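TRNA (adenine(9)-N1)-methyltransferase (Sulfolobus acidocaldarius, PDB 5A7Z) catalyses the S-adenosyl-L-methionine-dependent methylation of N1 of adenosine 9 in tRNA, forming N(1)-methyladenosine. Local coordinates at residues L136-K141 against I248-K253. Sequence-based numbering, arbitrary orientation.
Sequences LSVIRK and IILRVK
Leu250 reaches across from helix 242-255 and sets one methyl, CD1, over the notch between Val138 and Ile139 of helix 122-142, touching a methyl of each. That methyl lies 3.8 Å from CG1 of Val138 and 3.9 Å from CD1 of Ile139, so the tight part is two methyl contacts sharing Leu250 CD1 in the buried interior. The Val138 side chain sets out toward the other helix. Ile139 starts out facing away, but CG1 is anti to the backbone N (chi1 -153°) and the next bend (chi2 70°) swings CD1 back to Leu250. The backbones stay apart, with 8.3 Å between the CA atoms of Ile139 and Leu250, and Phe142 and Leu143 lie against the leucine side chain. In the SPOUT fold of this enzyme, the contact joins two helices distant in sequence within the Trm10-type methyltransferase domain. Away from the methyls the segments part company. Lys141 sets off toward the second helix, then its chain turns away into solvent; its nearest side-chain atom, CB, stays 6.7 Å from CD1 of Leu250. Partly exposed Arg140 forms a salt bridge with Asp145, one guanidinium face lying over CD2 of Leu136, while Arg251 makes one with Glu247 of its own helix.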
ATOM      1  N   LEU A 136       3.074   2.039  -8.083  1.00 32.30           N
ATOM      2  CA  LEU A 136       3.906   0.906  -7.742  1.00 34.01           C
ATOM      3  C   LEU A 136       4.993   1.302  -6.727  1.00 36.70           C
ATOM      4  O   LEU A 136       5.326   0.509  -5.828  1.00 38.31           O
ATOM      5  CB  LEU A 136       4.536   0.308  -8.972  1.00 36.36           C
ATOM      6  CG  LEU A 136       5.310  -1.001  -8.749  1.00 38.69           C
ATOM      7  CD1 LEU A 136       4.395  -2.187  -8.479  1.00 38.37           C
ATOM      8  CD2 LEU A 136       6.165  -1.267  -9.957  1.00 41.22           C
ATOM      9  N   SER A 137       5.532   2.520  -6.844  1.00 35.20           N
ATOM     10  CA  SER A 137       6.537   3.006  -5.848  1.00 35.80           C
ATOM     11  C   SER A 137       5.902   3.302  -4.513  1.00 32.39           C
ATOM     12  O   SER A 137       6.452   2.976  -3.489  1.00 31.42           O
ATOM     13  CB  SER A 137       7.276   4.253  -6.333  1.00 37.22           C
ATOM     14  OG  SER A 137       8.253   3.894  -7.275  1.00 42.35           O
ATOM     15  N   VAL A 138       4.727   3.899  -4.535  1.00 29.79           N
ATOM     16  CA  VAL A 138       3.967   4.094  -3.320  1.00 30.44           C
ATOM     17  C   VAL A 138       3.619   2.775  -2.625  1.00 28.95           C
ATOM     18  O   VAL A 138       3.869   2.615  -1.424  1.00 30.52           O
ATOM     19  CB  VAL A 138       2.696   4.911  -3.582  1.00 30.95           C
ATOM     20  CG1 VAL A 138       1.847   4.974  -2.341  1.00 32.33           C
ATOM     21  CG2 VAL A 138       3.061   6.337  -4.049  1.00 31.91           C
ATOM     22  N   ILE A 139       3.034   1.831  -3.340  1.00 27.75           N
ATOM     23  CA  ILE A 139       2.604   0.584  -2.669  1.00 29.51           C
ATOM     24  C   ILE A 139       3.796  -0.112  -1.996  1.00 28.18           C
ATOM     25  O   ILE A 139       3.696  -0.661  -0.902  1.00 26.99           O
ATOM     26  CB  ILE A 139       1.839  -0.365  -3.598  1.00 28.04           C
ATOM     27  CG1 ILE A 139       0.867  -1.243  -2.790  1.00 30.27           C
ATOM     28  CG2 ILE A 139       2.767  -1.268  -4.386  1.00 29.19           C
ATOM     29  CD1 ILE A 139      -0.307  -0.502  -2.206  1.00 29.70           C
ATOM     30  N   ARG A 140       4.941   0.009  -2.614  1.00 29.51           N
ATOM     31  CA  ARG A 140       6.149  -0.611  -2.098  1.00 32.82           C
ATOM     32  C   ARG A 140       6.730   0.063  -0.860  1.00 29.73           C
ATOM     33  O   ARG A 140       7.499  -0.546  -0.173  1.00 25.12           O
ATOM     34  CB  ARG A 140       7.182  -0.665  -3.191  1.00 34.50           C
ATOM     35  CG  ARG A 140       6.964  -1.830  -4.100  1.00 33.86           C
ATOM     36  CD  ARG A 140       7.969  -1.802  -5.229  1.00 33.94           C
ATOM     37  NE  ARG A 140       7.714  -2.902  -6.138  1.00 35.55           N
ATOM     38  CZ  ARG A 140       8.420  -3.150  -7.239  1.00 38.34           C
ATOM     39  NH1 ARG A 140       9.427  -2.363  -7.579  1.00 39.45           N
ATOM     40  NH2 ARG A 140       8.097  -4.178  -8.012  1.00 34.69           N
ATOM     41  N   LYS A 141       6.299   1.281  -0.597  1.00 28.06           N
ATOM     42  CA  LYS A 141       6.647   2.015   0.581  1.00 29.16           C
ATOM     43  C   LYS A 141       5.855   1.546   1.805  1.00 27.88           C
ATOM     44  O   LYS A 141       6.306   1.670   2.892  1.00 32.55           O
ATOM     45  CB  LYS A 141       6.356   3.496   0.360  1.00 34.39           C
ATOM     46  CG  LYS A 141       7.515   4.400   0.092  1.00 37.92           C
ATOM     47  CD  LYS A 141       8.403   3.923  -1.004  1.00 44.99           C
ATOM     48  CE  LYS A 141       8.964   5.067  -1.823  1.00 54.97           C
ATOM     49  NZ  LYS A 141       9.606   4.620  -3.085  1.00 56.93           N
ATOM     50  N   ILE A 248      -2.027   8.910   0.629  1.00 33.16           N
ATOM     51  CA  ILE A 248      -2.816   9.417   1.738  1.00 34.74           C
ATOM     52  C   ILE A 248      -3.546   8.308   2.466  1.00 34.59           C
ATOM     53  O   ILE A 248      -3.622   8.316   3.705  1.00 34.27           O
ATOM     54  CB  ILE A 248      -3.846  10.469   1.286  1.00 34.43           C
ATOM     55  CG1 ILE A 248      -3.140  11.780   0.922  1.00 37.81           C
ATOM     56  CG2 ILE A 248      -4.876  10.702   2.385  1.00 37.13           C
ATOM     57  CD1 ILE A 248      -3.983  12.739   0.099  1.00 38.43           C
ATOM     58  N   ILE A 249      -4.166   7.408   1.709  1.00 35.51           N
ATOM     59  CA  ILE A 249      -4.951   6.318   2.314  1.00 34.28           C
ATOM     60  C   ILE A 249      -3.980   5.477   3.137  1.00 31.73           C
ATOM     61  O   ILE A 249      -4.246   5.123   4.264  1.00 31.91           O
ATOM     62  CB  ILE A 249      -5.635   5.392   1.258  1.00 35.72           C
ATOM     63  CG1 ILE A 249      -6.496   6.169   0.254  1.00 40.81           C
ATOM     64  CG2 ILE A 249      -6.490   4.331   1.933  1.00 32.74           C
ATOM     65  CD1 ILE A 249      -7.628   6.944   0.874  1.00 40.40           C
ATOM     66  N   LEU A 250      -2.857   5.153   2.545  1.00 32.06           N
ATOM     67  CA  LEU A 250      -1.881   4.291   3.196  1.00 32.78           C
ATOM     68  C   LEU A 250      -1.211   4.989   4.406  1.00 32.93           C
ATOM     69  O   LEU A 250      -0.890   4.327   5.368  1.00 34.33           O
ATOM     70  CB  LEU A 250      -0.846   3.817   2.184  1.00 32.87           C
ATOM     71  CG  LEU A 250      -1.373   2.944   1.032  1.00 37.28           C
ATOM     72  CD1 LEU A 250      -0.300   2.782  -0.040  1.00 38.88           C
ATOM     73  CD2 LEU A 250      -1.811   1.576   1.536  1.00 37.22           C
ATOM     74  N   ARG A 251      -1.070   6.320   4.385  1.00 32.95           N
ATOM     75  CA  ARG A 251      -0.526   7.035   5.551  1.00 36.17           C
ATOM     76  C   ARG A 251      -1.397   6.731   6.719  1.00 32.88           C
ATOM     77  O   ARG A 251      -0.925   6.548   7.814  1.00 29.28           O
ATOM     78  CB  ARG A 251      -0.583   8.568   5.409  1.00 42.49           C
ATOM     79  CG  ARG A 251       0.178   9.233   4.286  1.00 45.24           C
ATOM     80  CD  ARG A 251       1.604   8.856   4.259  1.00 46.09           C
ATOM     81  NE  ARG A 251       2.445   9.891   3.630  1.00 44.63           N
ATOM     82  CZ  ARG A 251       3.376  10.578   4.277  1.00 45.10           C
ATOM     83  NH1 ARG A 251       3.502  10.465   5.592  1.00 48.92           N
ATOM     84  NH2 ARG A 251       4.146  11.413   3.632  1.00 51.89           N
ATOM     85  N   VAL A 252      -2.701   6.842   6.487  1.00 33.41           N
ATOM     86  CA  VAL A 252      -3.682   6.797   7.540  1.00 33.53           C
ATOM     87  C   VAL A 252      -3.810   5.362   8.056  1.00 37.23           C
ATOM     88  O   VAL A 252      -3.783   5.128   9.255  1.00 38.66           O
ATOM     89  CB  VAL A 252      -5.033   7.327   7.048  1.00 34.31           C
ATOM     90  CG1 VAL A 252      -6.112   7.040   8.061  1.00 39.01           C
ATOM     91  CG2 VAL A 252      -4.952   8.824   6.771  1.00 35.23           C
ATOM     92  N   LYS A 253      -3.811   4.398   7.154  1.00 34.48           N
ATOM     93  CA  LYS A 253      -4.088   3.024   7.547  1.00 34.64           C
ATOM     94  C   LYS A 253      -2.884   2.280   8.074  1.00 35.82           C
ATOM     95  O   LYS A 253      -3.038   1.375   8.892  1.00 33.79           O
ATOM     96  CB  LYS A 253      -4.642   2.254   6.386  1.00 34.76           C
ATOM     97  CG  LYS A 253      -5.993   2.763   5.923  1.00 37.07           C
ATOM     98  CD  LYS A 253      -6.567   1.839   4.878  1.00 36.62           C
ATOM     99  CE  LYS A 253      -6.843   0.441   5.445  1.00 33.46           C
ATOM    100  NZ  LYS A 253      -7.975   0.511   6.390  1.00 32.87           N
TER